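Bifunctional protein FolD (Thermus thermophilus, PDB 6V6Y) probably catalyses the NADP-dependent oxidation of 5,10-methylenetetrahydrofolate to 5,10-methenyltetrahydrofolate and the hydrolysis of that product to 10-formyltetrahydrofolate. Local coordinates at residues Q4-H9 with A247-P252; E13-E18 with T261-M266; V159-S164 with T183-K188; L202-G207 with L236-P241. All blocks are in the same frame, centred on the assembly; numbering follows the deposited sequence.

Contact 1. Residues Q4-H9 with A247-P252; sequences QVLSGH and AFALTP
Parallel strand pairing joins the N terminus to the nucleotide-binding domain: strand 4-5 lies at one margin of the six-stranded parallel sheet, beside strand 249-250. Three backbone bonds tie them. Gln4 N donates to Phe248 O (3.1 Å), Leu250 N to Gln4 O (2.9 Å, nearly along the C=O axis), and Leu6 N to Leu250 O (3.1 Å), the first and last donors standing above the carbonyl planes. Gln4 and Ala249 share one face of the sheet, Val5 and Leu250 the other. Leu6 carries the apolar part. With CG anti to its carbonyl carbon (chi1 -54°), its CD1 lies against the partner backbone at Leu250 and meets Ala249 CB at 3.6 Å; the small alanine suits a spot where a leucine folds over it. Thr251 OG1, buried nearby, finds no partner in the model. Pro252, with no N-H to offer, brings CD to 3.1 Å from Leu6 O. At the exposed end the extended Gln4 runs alongside Phe248, NE2 lying 3.2 Å from CZ with amide and ring planes 54° apart. Ser7 then N-caps helix 8-24 through a weak bond from His9 N to Ser7 OG. Pairing through main-chain amides depends little on side-chain identity, while Leu6 on Ala249 adds the apolar share.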
# COMPACT_ATOMS: atom_id res chain seq x y z
N GLN A 4 -5.48 -18.61 -25.22
CA GLN A 4 -4.32 -19.39 -24.82
C GLN A 4 -4.42 -19.75 -23.34
O GLN A 4 -5.04 -19.03 -22.55
CB GLN A 4 -3.03 -18.62 -25.07
CG GLN A 4 -2.98 -17.77 -26.31
CD GLN A 4 -1.64 -17.09 -26.44
OE1 GLN A 4 -0.71 -17.42 -25.71
NE2 GLN A 4 -1.53 -16.15 -27.37
N VAL A 5 -3.81 -20.86 -22.95
CA VAL A 5 -3.78 -21.24 -21.54
C VAL A 5 -2.41 -20.83 -20.99
O VAL A 5 -1.37 -21.33 -21.42
CB VAL A 5 -4.12 -22.72 -21.33
CG1 VAL A 5 -5.30 -23.11 -22.21
CG2 VAL A 5 -2.97 -23.64 -21.58
N LEU A 6 -2.40 -19.86 -20.09
CA LEU A 6 -1.15 -19.39 -19.49
C LEU A 6 -0.78 -20.37 -18.40
O LEU A 6 -1.22 -20.25 -17.25
CB LEU A 6 -1.28 -17.98 -18.93
CG LEU A 6 -1.81 -16.88 -19.84
CD1 LEU A 6 -3.07 -16.32 -19.24
CD2 LEU A 6 -0.76 -15.80 -20.01
N SER A 7 0.06 -21.34 -18.76
CA SER A 7 0.48 -22.34 -17.79
C SER A 7 1.46 -21.74 -16.79
O SER A 7 2.42 -21.06 -17.17
CB SER A 7 1.12 -23.52 -18.50
OG SER A 7 1.74 -24.38 -17.55
N GLY A 8 1.23 -21.99 -15.50
CA GLY A 8 2.17 -21.55 -14.50
C GLY A 8 3.43 -22.39 -14.43
O GLY A 8 4.50 -21.88 -14.07
N HIS A 9 3.34 -23.69 -14.79
CA HIS A 9 4.50 -24.58 -14.71
C HIS A 9 5.61 -24.11 -15.64
O HIS A 9 6.78 -24.07 -15.24
CB HIS A 9 4.07 -26.02 -15.00
CG HIS A 9 3.24 -26.63 -13.91
ND1 HIS A 9 1.92 -26.99 -14.08
CD2 HIS A 9 3.53 -26.88 -12.60
CE1 HIS A 9 1.44 -27.47 -12.94
NE2 HIS A 9 2.40 -27.41 -12.03
N ALA A 247 -11.64 -14.19 -23.75
CA ALA A 247 -10.32 -13.72 -23.35
C ALA A 247 -9.27 -14.10 -24.39
O ALA A 247 -9.40 -15.11 -25.08
CB ALA A 247 -9.94 -14.31 -21.99
N PHE A 248 -8.24 -13.26 -24.51
CA PHE A 248 -7.10 -13.62 -25.33
C PHE A 248 -6.25 -14.70 -24.66
O PHE A 248 -5.63 -15.53 -25.34
CB PHE A 248 -6.27 -12.37 -25.62
CG PHE A 248 -4.94 -12.65 -26.29
CD1 PHE A 248 -3.78 -12.76 -25.53
CD2 PHE A 248 -4.85 -12.78 -27.67
CE1 PHE A 248 -2.55 -13.00 -26.13
CE2 PHE A 248 -3.62 -13.01 -28.29
CZ PHE A 248 -2.47 -13.13 -27.52
N ALA A 249 -6.22 -14.71 -23.34
CA ALA A 249 -5.43 -15.69 -22.60
C ALA A 249 -6.00 -15.79 -21.20
O ALA A 249 -6.44 -14.78 -20.63
CB ALA A 249 -3.95 -15.30 -22.57
N LEU A 250 -5.97 -16.99 -20.65
CA LEU A 250 -6.62 -17.30 -19.39
C LEU A 250 -5.77 -18.29 -18.60
O LEU A 250 -5.29 -19.28 -19.16
CB LEU A 250 -8.01 -17.86 -19.64
CG LEU A 250 -8.63 -18.59 -18.47
CD1 LEU A 250 -9.06 -17.61 -17.37
CD2 LEU A 250 -9.81 -19.39 -18.96
N THR A 251 -5.56 -17.99 -17.32
CA THR A 251 -4.85 -18.86 -16.38
C THR A 251 -5.69 -20.08 -16.02
O THR A 251 -6.81 -19.91 -15.51
CB THR A 251 -4.49 -18.05 -15.12
OG1 THR A 251 -3.30 -17.29 -15.38
CG2 THR A 251 -4.27 -18.94 -13.87
N PRO A 252 -5.21 -21.30 -16.27
CA PRO A 252 -5.96 -22.49 -15.85
C PRO A 252 -5.91 -22.65 -14.34
O PRO A 252 -5.03 -22.12 -13.67
CB PRO A 252 -5.23 -23.64 -16.54
CG PRO A 252 -3.80 -23.14 -16.61
CD PRO A 252 -3.96 -21.67 -16.96

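Contact 2. Residues E13-E18 with T261-M266; sequences EAVYEE and TVAMLM. With NAP (NADP nicotinamide-adenine-dinucleotide phosphate), chain B.
Tyr16 stands with CG anti to its carbonyl carbon (chi1 -71°), so that CB leaves helix 8-24 along its flank and the ring then swings across to helix 257-276. At the ring's far half, CE1 approaches Ala263 CA at 3.6 Å, while Met266 CG touches the same ring carbon at the edge, near its plane, at 4.0 Å. CZ follows, 3.8 Å from Ala263 CB. The tip, OH, comes to rest against Val262 CG1 at 3.5 Å; Ala263 N is equally near, but at an angle too poor for a hydrogen bond. Val262, Ala263 and Met266 thus receive the CE1, CZ and OH side of the phenol. Beside it Val15 points toward helix 257-276, its CB 4.1 Å from Ala263 CB, and its CG2 meets Met264 SD, the bent methionine chain crossing it at about a right angle. Alanine suits the centre, where a methyl group lets two nearly parallel helices (16°) pack with axes 9.3 Å apart. On the cofactor side Thr261 OG1 donates to NADP O7N, the nicotinamide amide oxygen, at 2.7 Å; it also bonds Thr138. The arrangement is characteristic of FolD enzymes, whose C-terminal helix leaves the Rossmann domain to pack on the N-terminal catalytic domain, with the nicotinamide bound near the domain boundary.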
# COMPACT_ATOMS: atom_id res chain seq x y z
N GLU A 13 9.14 -22.80 -14.20
CA GLU A 13 10.40 -23.47 -14.55
C GLU A 13 11.48 -22.45 -14.88
O GLU A 13 12.64 -22.62 -14.51
CB GLU A 13 10.19 -24.43 -15.72
CG GLU A 13 11.28 -25.46 -15.88
CD GLU A 13 11.49 -26.28 -14.61
OE1 GLU A 13 12.66 -26.50 -14.22
OE2 GLU A 13 10.47 -26.68 -13.99
N ALA A 14 11.11 -21.36 -15.56
CA ALA A 14 12.11 -20.31 -15.79
C ALA A 14 12.62 -19.73 -14.47
O ALA A 14 13.81 -19.41 -14.36
CB ALA A 14 11.53 -19.21 -16.69
N VAL A 15 11.76 -19.60 -13.46
CA VAL A 15 12.24 -19.14 -12.15
C VAL A 15 13.18 -20.16 -11.53
O VAL A 15 14.22 -19.81 -10.96
CB VAL A 15 11.08 -18.82 -11.19
CG1 VAL A 15 11.63 -18.43 -9.79
CG2 VAL A 15 10.16 -17.73 -11.74
N TYR A 16 12.81 -21.45 -11.60
CA TYR A 16 13.61 -22.50 -10.98
C TYR A 16 14.97 -22.63 -11.65
O TYR A 16 15.98 -22.87 -10.98
CB TYR A 16 12.86 -23.82 -11.04
CG TYR A 16 11.66 -23.89 -10.11
CD1 TYR A 16 11.69 -23.29 -8.85
CD2 TYR A 16 10.50 -24.54 -10.50
CE1 TYR A 16 10.59 -23.35 -8.01
CE2 TYR A 16 9.40 -24.61 -9.67
CZ TYR A 16 9.46 -24.01 -8.42
OH TYR A 16 8.36 -24.10 -7.61
N GLU A 17 15.01 -22.49 -12.97
CA GLU A 17 16.27 -22.46 -13.70
C GLU A 17 17.15 -21.31 -13.22
O GLU A 17 18.35 -21.49 -12.99
CB GLU A 17 15.98 -22.34 -15.20
CG GLU A 17 16.74 -23.30 -16.11
CD GLU A 17 16.83 -24.72 -15.58
OE1 GLU A 17 15.77 -25.33 -15.30
OE2 GLU A 17 17.97 -25.22 -15.46
N GLU A 18 16.56 -20.11 -13.04
CA GLU A 18 17.31 -18.99 -12.48
C GLU A 18 17.86 -19.31 -11.10
O GLU A 18 18.99 -18.93 -10.76
CB GLU A 18 16.44 -17.73 -12.42
CG GLU A 18 16.41 -16.95 -13.73
CD GLU A 18 15.22 -16.02 -13.89
OE1 GLU A 18 14.75 -15.86 -15.04
OE2 GLU A 18 14.75 -15.45 -12.87
N THR A 261 3.11 -19.16 -7.32
CA THR A 261 3.21 -18.85 -5.90
C THR A 261 4.33 -19.65 -5.24
O THR A 261 5.08 -19.12 -4.41
CB THR A 261 1.89 -19.12 -5.19
OG1 THR A 261 0.84 -18.34 -5.77
CG2 THR A 261 2.02 -18.78 -3.67
N VAL A 262 4.45 -20.94 -5.59
CA VAL A 262 5.51 -21.75 -4.98
C VAL A 262 6.88 -21.27 -5.45
O VAL A 262 7.81 -21.09 -4.64
CB VAL A 262 5.30 -23.24 -5.30
CG1 VAL A 262 6.41 -24.08 -4.66
CG2 VAL A 262 3.92 -23.72 -4.82
N ALA A 263 7.01 -21.02 -6.75
CA ALA A 263 8.30 -20.62 -7.32
C ALA A 263 8.83 -19.34 -6.67
O ALA A 263 10.03 -19.22 -6.39
CB ALA A 263 8.17 -20.43 -8.83
N MET A 264 7.95 -18.35 -6.45
CA MET A 264 8.44 -17.09 -5.91
C MET A 264 8.72 -17.19 -4.42
O MET A 264 9.51 -16.39 -3.90
CB MET A 264 7.44 -15.96 -6.19
CG MET A 264 7.01 -15.87 -7.65
SD MET A 264 8.37 -15.63 -8.80
CE MET A 264 9.07 -14.14 -8.20
N LEU A 265 8.09 -18.14 -3.71
CA LEU A 265 8.51 -18.41 -2.34
C LEU A 265 9.94 -18.97 -2.32
O LEU A 265 10.75 -18.57 -1.47
CB LEU A 265 7.53 -19.38 -1.68
CG LEU A 265 8.01 -19.97 -0.35
CD1 LEU A 265 8.18 -18.88 0.72
CD2 LEU A 265 7.06 -21.06 0.11
N MET A 266 10.27 -19.88 -3.24
CA MET A 266 11.65 -20.35 -3.32
C MET A 266 12.58 -19.19 -3.65
O MET A 266 13.68 -19.07 -3.09
CB MET A 266 11.78 -21.47 -4.36
CG MET A 266 10.91 -22.67 -4.04
SD MET A 266 11.27 -23.15 -2.37
CE MET A 266 9.68 -23.70 -1.83
PA NAP B . -9.87 -13.05 1.15
O1A NAP B . -10.24 -14.33 1.79
O2A NAP B . -9.35 -12.09 2.14
O5B NAP B . -11.14 -12.45 0.36
C5B NAP B . -11.02 -12.16 -1.01
C4B NAP B . -11.65 -10.82 -1.35
O4B NAP B . -12.55 -10.97 -2.43
C3B NAP B . -12.44 -10.22 -0.19
O3B NAP B . -11.67 -9.21 0.42
C2B NAP B . -13.72 -9.67 -0.81
O2B NAP B . -13.79 -8.26 -0.76
C1B NAP B . -13.67 -10.13 -2.26
N9A NAP B . -14.92 -10.83 -2.62
C8A NAP B . -15.38 -12.01 -2.08
N7A NAP B . -16.55 -12.32 -2.67
C5A NAP B . -16.86 -11.36 -3.58
C6A NAP B . -17.93 -11.20 -4.44
N6A NAP B . -18.91 -12.10 -4.47
N1A NAP B . -17.98 -10.10 -5.27
C2A NAP B . -16.96 -9.17 -5.24
N3A NAP B . -15.89 -9.34 -4.38
C4A NAP B . -15.84 -10.42 -3.55
O3 NAP B . -8.80 -13.32 -0.02
PN NAP B . -7.64 -14.42 -0.20
O1N NAP B . -7.08 -14.72 1.13
O2N NAP B . -6.75 -13.98 -1.30
O5D NAP B . -8.49 -15.69 -0.70
C5D NAP B . -9.18 -15.64 -1.93
C4D NAP B . -8.98 -16.92 -2.72
O4D NAP B . -7.69 -16.97 -3.30
C3D NAP B . -9.12 -18.14 -1.81
O3D NAP B . -10.11 -19.00 -2.31
C2D NAP B . -7.77 -18.82 -1.86
O2D NAP B . -7.93 -20.21 -1.99
C1D NAP B . -7.11 -18.24 -3.09
N1N NAP B . -5.65 -18.15 -2.91
C2N NAP B . -4.83 -18.82 -3.77
C3N NAP B . -3.45 -18.76 -3.62
C7N NAP B . -2.57 -19.41 -4.63
O7N NAP B . -1.18 -19.44 -4.41
N7N NAP B . -3.12 -19.96 -5.72
C4N NAP B . -2.91 -18.00 -2.60
C5N NAP B . -3.75 -17.31 -1.73
C6N NAP B . -5.13 -17.40 -1.90
P2B NAP B . -14.11 -7.48 0.62
O1X NAP B . -12.85 -7.41 1.46
O2X NAP B . -14.56 -6.08 0.28
O3X NAP B . -15.19 -8.21 1.39

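Contact 3. Residues V159-S164 with T183-K188; sequences VVVGRS and TLAHSK. With NAP (NADP nicotinamide-adenine-dinucleotide phosphate), chain B.
O2X of the NADP 2'-phosphate is gripped by three N-H groups: Arg163 NH2 at 2.6 Å, Ser187 N at 3.1 Å and, weakly, Arg163 NE at 2.9 Å. NE also reaches O1X (3.0 Å), and Ser187 OG donates to O3X (2.7 Å), so all three terminal oxygens are held. Arg163 starts in the crowded position between backbone N and carbonyl carbon (chi1 57°), then runs extended, presenting its guanidinium edge to the phosphate. One face lies flat on His186, centres 4.0 Å apart and planes 17° from parallel. The imidazole is fixed in turn: ND1 accepts Lys188 N in the ring plane (3.1 Å), while NE2 bonds Ala180 O of the second subunit, whose Asp179 also forms a salt bridge with Arg163 NH1. Leading into the site, strands 157-161 and 181-185 of a beta-alpha-beta crossover pair in parallel, with Val160 N donating to Thr183 O at 2.8 Å. Gly162 follows directly on the first strand, at phi 116°, where a CB would jam against the preceding carbonyl. The loops after the two strands recognise the phosphate that distinguishes NADP from NAD; arginine supplies charge and serine short donors, while the ND1 and NE2 bonds suggest a neutral His186 that can stack without adding repulsion.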
# COMPACT_ATOMS: atom_id res chain seq x y z
N VAL A 159 -7.61 -4.40 -13.66
CA VAL A 159 -8.55 -4.53 -12.54
C VAL A 159 -8.15 -5.74 -11.69
O VAL A 159 -7.93 -6.84 -12.21
CB VAL A 159 -10.01 -4.65 -13.01
CG1 VAL A 159 -10.93 -4.86 -11.81
CG2 VAL A 159 -10.42 -3.40 -13.81
N VAL A 160 -8.02 -5.50 -10.39
CA VAL A 160 -7.75 -6.53 -9.40
C VAL A 160 -9.01 -6.67 -8.56
O VAL A 160 -9.48 -5.67 -7.98
CB VAL A 160 -6.54 -6.15 -8.54
CG1 VAL A 160 -6.26 -7.18 -7.47
CG2 VAL A 160 -5.33 -5.88 -9.44
N VAL A 161 -9.61 -7.86 -8.53
CA VAL A 161 -10.82 -8.08 -7.74
C VAL A 161 -10.45 -8.87 -6.50
O VAL A 161 -10.06 -10.04 -6.59
CB VAL A 161 -11.92 -8.78 -8.54
CG1 VAL A 161 -13.23 -8.76 -7.72
CG2 VAL A 161 -12.13 -8.13 -9.92
N GLY A 162 -10.62 -8.24 -5.34
CA GLY A 162 -10.21 -8.80 -4.08
C GLY A 162 -9.12 -7.92 -3.50
O GLY A 162 -8.23 -7.47 -4.23
N ARG A 163 -9.18 -7.65 -2.20
CA ARG A 163 -8.29 -6.67 -1.62
C ARG A 163 -7.62 -7.21 -0.36
O ARG A 163 -7.43 -6.49 0.63
CB ARG A 163 -9.04 -5.37 -1.31
CG ARG A 163 -10.22 -5.60 -0.38
CD ARG A 163 -10.80 -4.31 0.18
NE ARG A 163 -12.11 -4.60 0.74
CZ ARG A 163 -12.89 -3.71 1.35
NH1 ARG A 163 -12.49 -2.46 1.50
NH2 ARG A 163 -14.08 -4.09 1.81
N SER A 164 -7.24 -8.49 -0.37
CA SER A 164 -6.62 -9.07 0.81
C SER A 164 -5.16 -8.63 0.94
O SER A 164 -4.56 -8.11 -0.01
CB SER A 164 -6.69 -10.59 0.76
OG SER A 164 -5.66 -11.06 -0.08
N THR A 183 -7.13 -0.66 -10.73
CA THR A 183 -8.40 -0.54 -10.04
C THR A 183 -8.47 -1.69 -9.05
O THR A 183 -8.31 -2.86 -9.44
CB THR A 183 -9.58 -0.59 -11.03
OG1 THR A 183 -9.45 0.48 -11.96
CG2 THR A 183 -10.91 -0.43 -10.32
N LEU A 184 -8.67 -1.36 -7.78
CA LEU A 184 -8.91 -2.37 -6.75
C LEU A 184 -10.41 -2.45 -6.51
O LEU A 184 -11.04 -1.48 -6.04
CB LEU A 184 -8.16 -2.05 -5.46
CG LEU A 184 -6.80 -2.73 -5.25
CD1 LEU A 184 -6.02 -2.09 -4.10
CD2 LEU A 184 -6.93 -4.24 -5.01
N ALA A 185 -11.00 -3.60 -6.84
CA ALA A 185 -12.41 -3.87 -6.60
C ALA A 185 -12.54 -4.95 -5.54
O ALA A 185 -11.57 -5.62 -5.16
CB ALA A 185 -13.12 -4.27 -7.90
N HIS A 186 -13.76 -5.12 -5.03
CA HIS A 186 -13.95 -5.95 -3.84
C HIS A 186 -15.44 -6.15 -3.64
O HIS A 186 -16.26 -5.75 -4.49
CB HIS A 186 -13.31 -5.31 -2.61
CG HIS A 186 -13.64 -3.86 -2.46
ND1 HIS A 186 -14.90 -3.41 -2.16
CD2 HIS A 186 -12.88 -2.75 -2.63
CE1 HIS A 186 -14.90 -2.09 -2.10
NE2 HIS A 186 -13.69 -1.67 -2.40
N SER A 187 -15.81 -6.73 -2.50
CA SER A 187 -17.20 -7.15 -2.34
C SER A 187 -18.17 -5.98 -2.23
O SER A 187 -19.38 -6.18 -2.38
CB SER A 187 -17.33 -8.06 -1.12
OG SER A 187 -17.34 -7.29 0.06
N LYS A 188 -17.70 -4.75 -2.00
CA LYS A 188 -18.59 -3.60 -1.89
C LYS A 188 -18.57 -2.73 -3.15
O LYS A 188 -19.22 -1.67 -3.17
CB LYS A 188 -18.22 -2.73 -0.68
CG LYS A 188 -18.31 -3.46 0.67
CD LYS A 188 -19.74 -3.91 0.90
CE LYS A 188 -20.02 -4.07 2.38
NZ LYS A 188 -19.20 -5.16 2.96
PA NAP B . -9.87 -13.05 1.15
O1A NAP B . -10.24 -14.33 1.79
O2A NAP B . -9.35 -12.09 2.14
O5B NAP B . -11.14 -12.45 0.36
C5B NAP B . -11.02 -12.16 -1.01
C4B NAP B . -11.65 -10.82 -1.35
O4B NAP B . -12.55 -10.97 -2.43
C3B NAP B . -12.44 -10.22 -0.19
O3B NAP B . -11.67 -9.21 0.42
C2B NAP B . -13.72 -9.67 -0.81
O2B NAP B . -13.79 -8.26 -0.76
C1B NAP B . -13.67 -10.13 -2.26
N9A NAP B . -14.92 -10.83 -2.62
C8A NAP B . -15.38 -12.01 -2.08
N7A NAP B . -16.55 -12.32 -2.67
C5A NAP B . -16.86 -11.36 -3.58
C6A NAP B . -17.93 -11.20 -4.44
N6A NAP B . -18.91 -12.10 -4.47
N1A NAP B . -17.98 -10.10 -5.27
C2A NAP B . -16.96 -9.17 -5.24
N3A NAP B . -15.89 -9.34 -4.38
C4A NAP B . -15.84 -10.42 -3.55
O3 NAP B . -8.80 -13.32 -0.02
PN NAP B . -7.64 -14.42 -0.20
O1N NAP B . -7.08 -14.72 1.13
O2N NAP B . -6.75 -13.98 -1.30
O5D NAP B . -8.49 -15.69 -0.70
C5D NAP B . -9.18 -15.64 -1.93
C4D NAP B . -8.98 -16.92 -2.72
O4D NAP B . -7.69 -16.97 -3.30
C3D NAP B . -9.12 -18.14 -1.81
O3D NAP B . -10.11 -19.00 -2.31
C2D NAP B . -7.77 -18.82 -1.86
O2D NAP B . -7.93 -20.21 -1.99
C1D NAP B . -7.11 -18.24 -3.09
N1N NAP B . -5.65 -18.15 -2.91
C2N NAP B . -4.83 -18.82 -3.77
C3N NAP B . -3.45 -18.76 -3.62
C7N NAP B . -2.57 -19.41 -4.63
O7N NAP B . -1.18 -19.44 -4.41
N7N NAP B . -3.12 -19.96 -5.72
C4N NAP B . -2.91 -18.00 -2.60
C5N NAP B . -3.75 -17.31 -1.73
C6N NAP B . -5.13 -17.40 -1.90
P2B NAP B . -14.11 -7.48 0.62
O1X NAP B . -12.85 -7.41 1.46
O2X NAP B . -14.56 -6.08 0.28
O3X NAP B . -15.19 -8.21 1.39

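Contact 4. Residues L202-G207 with L236-P241; sequences LVVAVG and LGDVHP. With NAP (NADP nicotinamide-adenine-dinucleotide phosphate), chain B.
Hydrogen bonding centres on Asp238, whose OD2 accepts from two successive backbone amides in the loop after strand 201-204: Val206 N at 2.9 Å (160°) and Gly207 N at 3.1 Å (167°). Both donors approach from above the carboxylate plane. The other oxygen, OD1, accepts from Asn229 ND2, and Asp225 receives the backbone amides of Asp238 and Val239, which fixes the loop that presents the acid. Van der Waals packing flanks these bonds. Val204 spreads two branches, CG1 against Asp238 CB at 3.6 Å and CG2 in an apolar contact with Val239 CG2 at 3.9 Å, while Val206 CG2 rests on the carboxylate group. Beta-branched valines suit such a place, being compact yet able to touch two neighbours at once. Cofactor contacts come from the same turn. Val206 CG1 lies 3.3 Å from O4B of the adenosine ribose, and Gly207 CA is 3.2 Å from O3D of the nicotinamide ribose. Gly207 has positive phi (75°), and a CB there would strike O3D, so glycine fits on both counts. Chemically, a buried carboxylate gathering several N-H donors is probably ionised, its negative charge stabilised by the N-H dipoles that point at it; the bonds hold the Val206-Gly207 turn at the shape that lies against NADP.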
# COMPACT_ATOMS: atom_id res chain seq x y z
N LEU A 202 -7.23 -8.66 -16.21
CA LEU A 202 -8.16 -8.89 -15.10
C LEU A 202 -7.59 -9.97 -14.19
O LEU A 202 -7.33 -11.10 -14.65
CB LEU A 202 -9.53 -9.28 -15.64
CG LEU A 202 -10.61 -9.58 -14.60
CD1 LEU A 202 -11.01 -8.31 -13.84
CD2 LEU A 202 -11.81 -10.19 -15.28
N VAL A 203 -7.38 -9.63 -12.93
CA VAL A 203 -6.88 -10.57 -11.93
C VAL A 203 -7.96 -10.77 -10.88
O VAL A 203 -8.43 -9.80 -10.28
CB VAL A 203 -5.59 -10.07 -11.26
CG1 VAL A 203 -4.96 -11.17 -10.40
CG2 VAL A 203 -4.62 -9.53 -12.32
N VAL A 204 -8.34 -12.03 -10.64
CA VAL A 204 -9.46 -12.33 -9.75
C VAL A 204 -8.96 -13.17 -8.58
O VAL A 204 -8.45 -14.28 -8.79
CB VAL A 204 -10.60 -13.05 -10.50
CG1 VAL A 204 -11.80 -13.26 -9.58
CG2 VAL A 204 -11.00 -12.26 -11.77
N ALA A 205 -9.12 -12.65 -7.35
CA ALA A 205 -8.76 -13.37 -6.11
C ALA A 205 -9.87 -13.17 -5.07
O ALA A 205 -9.71 -12.43 -4.10
CB ALA A 205 -7.40 -12.91 -5.57
N VAL A 206 -10.99 -13.86 -5.25
CA VAL A 206 -12.13 -13.70 -4.35
C VAL A 206 -12.54 -15.00 -3.66
O VAL A 206 -13.18 -14.93 -2.60
CB VAL A 206 -13.34 -13.11 -5.10
CG1 VAL A 206 -12.98 -11.74 -5.66
CG2 VAL A 206 -13.77 -14.03 -6.22
N GLY A 207 -12.21 -16.17 -4.20
CA GLY A 207 -12.63 -17.41 -3.56
C GLY A 207 -14.09 -17.75 -3.73
O GLY A 207 -14.71 -18.25 -2.79
N LEU A 236 -11.54 -25.54 -8.50
CA LEU A 236 -12.23 -24.58 -9.36
C LEU A 236 -11.66 -23.19 -9.13
O LEU A 236 -11.49 -22.77 -7.98
CB LEU A 236 -13.73 -24.58 -9.08
CG LEU A 236 -14.60 -25.39 -10.04
CD1 LEU A 236 -14.09 -26.83 -10.17
CD2 LEU A 236 -16.04 -25.35 -9.55
N GLY A 237 -11.35 -22.49 -10.22
CA GLY A 237 -10.97 -21.10 -10.12
C GLY A 237 -12.16 -20.21 -9.79
O GLY A 237 -13.31 -20.65 -9.64
N ASP A 238 -11.87 -18.92 -9.63
CA ASP A 238 -12.94 -17.93 -9.48
C ASP A 238 -13.53 -17.52 -10.80
O ASP A 238 -14.55 -16.82 -10.82
CB ASP A 238 -12.44 -16.67 -8.79
CG ASP A 238 -11.91 -16.93 -7.42
OD1 ASP A 238 -12.42 -17.85 -6.74
OD2 ASP A 238 -11.00 -16.19 -7.01
N VAL A 239 -12.92 -17.92 -11.91
CA VAL A 239 -13.33 -17.50 -13.24
C VAL A 239 -13.98 -18.69 -13.94
O VAL A 239 -13.44 -19.80 -13.95
CB VAL A 239 -12.12 -16.97 -14.02
CG1 VAL A 239 -12.53 -16.56 -15.41
CG2 VAL A 239 -11.47 -15.79 -13.25
N HIS A 240 -15.16 -18.46 -14.51
CA HIS A 240 -15.86 -19.51 -15.23
C HIS A 240 -15.12 -19.87 -16.52
O HIS A 240 -14.70 -18.97 -17.27
CB HIS A 240 -17.28 -19.05 -15.57
CG HIS A 240 -18.19 -20.17 -15.96
ND1 HIS A 240 -18.23 -20.69 -17.24
CD2 HIS A 240 -19.07 -20.89 -15.23
CE1 HIS A 240 -19.10 -21.68 -17.28
NE2 HIS A 240 -19.63 -21.82 -16.07
N PRO A 241 -14.96 -21.17 -16.83
CA PRO A 241 -14.21 -21.56 -18.05
C PRO A 241 -14.79 -21.00 -19.34
O PRO A 241 -14.04 -20.89 -20.32
CB PRO A 241 -14.25 -23.10 -18.03
CG PRO A 241 -15.08 -23.50 -16.84
CD PRO A 241 -15.18 -22.30 -15.92
PA NAP B . -9.87 -13.05 1.15
O1A NAP B . -10.24 -14.33 1.79
O2A NAP B . -9.35 -12.09 2.14
O5B NAP B . -11.14 -12.45 0.36
C5B NAP B . -11.02 -12.16 -1.01
C4B NAP B . -11.65 -10.82 -1.35
O4B NAP B . -12.55 -10.97 -2.43
C3B NAP B . -12.44 -10.22 -0.19
O3B NAP B . -11.67 -9.21 0.42
C2B NAP B . -13.72 -9.67 -0.81
O2B NAP B . -13.79 -8.26 -0.76
C1B NAP B . -13.67 -10.13 -2.26
N9A NAP B . -14.92 -10.83 -2.62
C8A NAP B . -15.38 -12.01 -2.08
N7A NAP B . -16.55 -12.32 -2.67
C5A NAP B . -16.86 -11.36 -3.58
C6A NAP B . -17.93 -11.20 -4.44
N6A NAP B . -18.91 -12.10 -4.47
N1A NAP B . -17.98 -10.10 -5.27
C2A NAP B . -16.96 -9.17 -5.24
N3A NAP B . -15.89 -9.34 -4.38
C4A NAP B . -15.84 -10.42 -3.55
O3 NAP B . -8.80 -13.32 -0.02
PN NAP B . -7.64 -14.42 -0.20
O1N NAP B . -7.08 -14.72 1.13
O2N NAP B . -6.75 -13.98 -1.30
O5D NAP B . -8.49 -15.69 -0.70
C5D NAP B . -9.18 -15.64 -1.93
C4D NAP B . -8.98 -16.92 -2.72
O4D NAP B . -7.69 -16.97 -3.30
C3D NAP B . -9.12 -18.14 -1.81
O3D NAP B . -10.11 -19.00 -2.31
C2D NAP B . -7.77 -18.82 -1.86
O2D NAP B . -7.93 -20.21 -1.99
C1D NAP B . -7.11 -18.24 -3.09
N1N NAP B . -5.65 -18.15 -2.91
C2N NAP B . -4.83 -18.82 -3.77
C3N NAP B . -3.45 -18.76 -3.62
C7N NAP B . -2.57 -19.41 -4.63
O7N NAP B . -1.18 -19.44 -4.41
N7N NAP B . -3.12 -19.96 -5.72
C4N NAP B . -2.91 -18.00 -2.60
C5N NAP B . -3.75 -17.31 -1.73
C6N NAP B . -5.13 -17.40 -1.90
P2B NAP B . -14.11 -7.48 0.62
O1X NAP B . -12.85 -7.41 1.46
O2X NAP B . -14.56 -6.08 0.28
O3X NAP B . -15.19 -8.21 1.39

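How the contacts relate
From the N terminus, residues 4-9 and 13-18 each await partners about 240 residues on. First contact 3 closes a short loop within a beta-alpha-beta unit, then contact 4, in series with it, closes another. Only afterwards does 247-252 return to close contact 1 and 261-266 to close contact 2; these two long loops cross, and both enclose contacts 3 and 4. Strands 157-161 and 201-204 are sheet neighbours, so contacts 3 and 4 touch directly, while Val239 of contact 4 packs on Leu250 of contact 1. The six-stranded sheet therefore unites contacts 1, 3 and 4, contact 2 ties in the N-terminal domain, and one NADP touches contacts 2, 3 and 4.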